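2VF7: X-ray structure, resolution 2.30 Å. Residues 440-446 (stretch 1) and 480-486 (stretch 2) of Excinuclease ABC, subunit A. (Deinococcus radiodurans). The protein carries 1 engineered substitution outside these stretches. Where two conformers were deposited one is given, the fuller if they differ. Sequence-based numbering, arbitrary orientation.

Stretch 1, residues 440-446: DLDVIRR
Stretch 2 (480-486) QTGQYLF

Contact between a short helical segment (stretch 1) and a longer helix (stretch 2) of the same chain, centred on L485, L441 and R445; together the two stretches bury 305 Å². Residues 441-444 are helical (phi/psi from -69/-28 at L441 to -40/-48 at I444). D440 (-59/120, chi1 t) caps this segment, its OD1 accepting from D442 N at 2.9 Å, while D440 O receives I444 N at 3.1 Å. In stretch 2, L485 N to T481 O (2.9 Å) and F486 N to G482 O (3.0 Å) hold the helix, which takes a wider pi-type turn at 483-486 and continues beyond. The register is set by L441 and L485, whose CA atoms lie 6.7 Å apart. L485 covers the most surface. Its CA-to-CB bond points sideways, but chi1 of -149° and chi2 p bring the branched end nearer to stretch 1, where both methyls find partners: CD1 lies 3.6 Å from L441 CD2, and CD2 lies 4.0 Å from I444 CG2. L441 points toward stretch 2 in the m,t rotamer; its second methyl, CD1, rests 4.1 Å from Y484 CB, at the base of a side chain whose end leads away. One turn on, I444 (m,t) also points toward stretch 2 and sets its CD1 4.2 Å from T481 CG2. T481 (chi1 m) can thus offer a methyl here while its OG1 is hydrogen-bonded elsewhere in the structure. Exposed R445 starts sideways and extends (chi1 -149°, chi2 t, chi3 -99°, chi4 122°) until NH2 makes a weak hydrogen bond to L485 O, at 3.4 Å and 157°. L485 CD1 lies over one face of the guanidinium, 3.9 Å from R445 NH2, so the long arginine joins a polar backbone contact to the leucine packing. D442, pointing away, and G482, lacking a side chain, make no contact across the stretches.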

# COMPACT_ATOMS: atom_id res chain seq x y z
N ASP A 440 13.40 -32.40 -4.22
CA ASP A 440 13.10 -33.45 -5.20
C ASP A 440 14.23 -33.61 -6.20
O ASP A 440 14.57 -32.67 -6.92
CB ASP A 440 11.81 -33.13 -5.95
CG ASP A 440 11.17 -34.36 -6.57
OD1 ASP A 440 11.89 -35.20 -7.13
OD2 ASP A 440 9.93 -34.49 -6.51
N LEU A 441 14.81 -34.81 -6.24
CA LEU A 441 15.93 -35.12 -7.13
C LEU A 441 15.52 -35.14 -8.60
O LEU A 441 16.34 -34.89 -9.48
CB LEU A 441 16.56 -36.46 -6.73
CG LEU A 441 17.25 -36.58 -5.37
CD1 LEU A 441 17.71 -38.02 -5.16
CD2 LEU A 441 18.43 -35.61 -5.21
N ASP A 442 14.26 -35.45 -8.86
CA ASP A 442 13.68 -35.39 -10.20
C ASP A 442 13.62 -33.98 -10.79
O ASP A 442 13.76 -33.83 -12.00
CB ASP A 442 12.29 -36.01 -10.21
CG ASP A 442 12.30 -37.46 -10.63
OD1 ASP A 442 12.48 -37.71 -11.84
OD2 ASP A 442 12.13 -38.34 -9.75
N VAL A 443 13.40 -32.97 -9.94
CA VAL A 443 13.40 -31.57 -10.37
C VAL A 443 14.83 -31.03 -10.47
O VAL A 443 15.22 -30.52 -11.52
CB VAL A 443 12.57 -30.65 -9.44
CG1 VAL A 443 12.70 -29.17 -9.89
CG2 VAL A 443 11.09 -31.10 -9.38
N ILE A 444 15.60 -31.15 -9.39
CA ILE A 444 17.03 -30.83 -9.40
C ILE A 444 17.72 -31.30 -10.70
O ILE A 444 18.42 -30.53 -11.33
CB ILE A 444 17.74 -31.40 -8.15
CG1 ILE A 444 17.12 -30.82 -6.88
CG2 ILE A 444 19.23 -31.07 -8.18
CD1 ILE A 444 17.45 -31.59 -5.62
N ARG A 445 17.48 -32.55 -11.09
CA ARG A 445 18.06 -33.15 -12.31
C ARG A 445 17.68 -32.43 -13.62
O ARG A 445 18.41 -32.48 -14.60
CB ARG A 445 17.65 -34.62 -12.39
CG ARG A 445 18.65 -35.55 -13.06
CD ARG A 445 18.25 -37.04 -12.82
NE ARG A 445 19.01 -37.68 -11.74
CZ ARG A 445 18.47 -38.23 -10.65
NH1 ARG A 445 17.15 -38.27 -10.47
NH2 ARG A 445 19.28 -38.78 -9.74
N ARG A 446 16.54 -31.75 -13.66
CA ARG A 446 16.05 -31.15 -14.90
C ARG A 446 16.32 -29.64 -15.01
O ARG A 446 16.01 -29.00 -16.03
CB ARG A 446 14.57 -31.49 -15.11
CG ARG A 446 14.35 -32.98 -15.41
CD ARG A 446 14.41 -33.28 -16.91
NE ARG A 446 13.31 -32.59 -17.59
CZ ARG A 446 12.15 -33.16 -17.89
NH1 ARG A 446 11.93 -34.44 -17.61
NH2 ARG A 446 11.20 -32.45 -18.49
N GLN A 480 26.32 -33.17 -0.50
CA GLN A 480 25.42 -34.29 -0.23
C GLN A 480 24.25 -34.39 -1.24
O GLN A 480 23.66 -35.47 -1.38
CB GLN A 480 24.89 -34.24 1.20
CG GLN A 480 25.96 -34.26 2.28
CD GLN A 480 25.38 -34.05 3.67
OE1 GLN A 480 25.65 -33.03 4.32
NE2 GLN A 480 24.56 -34.99 4.12
N THR A 481 23.93 -33.29 -1.92
CA THR A 481 23.05 -33.34 -3.10
C THR A 481 23.71 -34.17 -4.20
O THR A 481 23.10 -35.06 -4.79
CB THR A 481 22.73 -31.94 -3.66
OG1 THR A 481 22.47 -31.03 -2.59
CG2 THR A 481 21.55 -31.97 -4.60
N GLY A 482 24.98 -33.87 -4.46
CA GLY A 482 25.75 -34.59 -5.48
C GLY A 482 25.93 -36.07 -5.20
O GLY A 482 26.15 -36.85 -6.13
N GLN A 483 25.83 -36.46 -3.93
CA GLN A 483 26.01 -37.86 -3.54
C GLN A 483 24.77 -38.69 -3.81
O GLN A 483 24.85 -39.81 -4.32
CB GLN A 483 26.38 -37.98 -2.06
CG GLN A 483 27.82 -37.57 -1.75
CD GLN A 483 28.03 -37.30 -0.28
OE1 GLN A 483 27.30 -37.81 0.58
NE2 GLN A 483 29.04 -36.48 0.03
N TYR A 484 23.61 -38.14 -3.46
CA TYR A 484 22.34 -38.78 -3.77
C TYR A 484 22.09 -38.78 -5.27
O TYR A 484 21.60 -39.75 -5.83
CB TYR A 484 21.19 -38.12 -2.98
CG TYR A 484 21.19 -38.60 -1.55
CD1 TYR A 484 21.99 -37.98 -0.59
CD2 TYR A 484 20.45 -39.73 -1.17
CE1 TYR A 484 22.04 -38.45 0.71
CE2 TYR A 484 20.49 -40.20 0.14
CZ TYR A 484 21.29 -39.56 1.07
OH TYR A 484 21.34 -40.01 2.37
N LEU A 485 22.49 -37.69 -5.91
CA LEU A 485 22.21 -37.46 -7.32
C LEU A 485 23.12 -38.31 -8.23
O LEU A 485 22.65 -38.82 -9.25
CB LEU A 485 22.35 -35.96 -7.62
CG LEU A 485 21.53 -35.24 -8.70
CD1 LEU A 485 20.06 -35.21 -8.37
CD2 LEU A 485 22.07 -33.83 -8.87
N PHE A 486 24.38 -38.47 -7.85
CA PHE A 486 25.37 -39.13 -8.71
C PHE A 486 26.16 -40.30 -8.10
O PHE A 486 26.75 -41.09 -8.84
CB PHE A 486 26.38 -38.11 -9.29
CG PHE A 486 25.75 -36.98 -10.05
CD1 PHE A 486 24.93 -37.23 -11.16
CD2 PHE A 486 25.98 -35.66 -9.67
CE1 PHE A 486 24.35 -36.17 -11.86
CE2 PHE A 486 25.41 -34.61 -10.37
CZ PHE A 486 24.60 -34.86 -11.47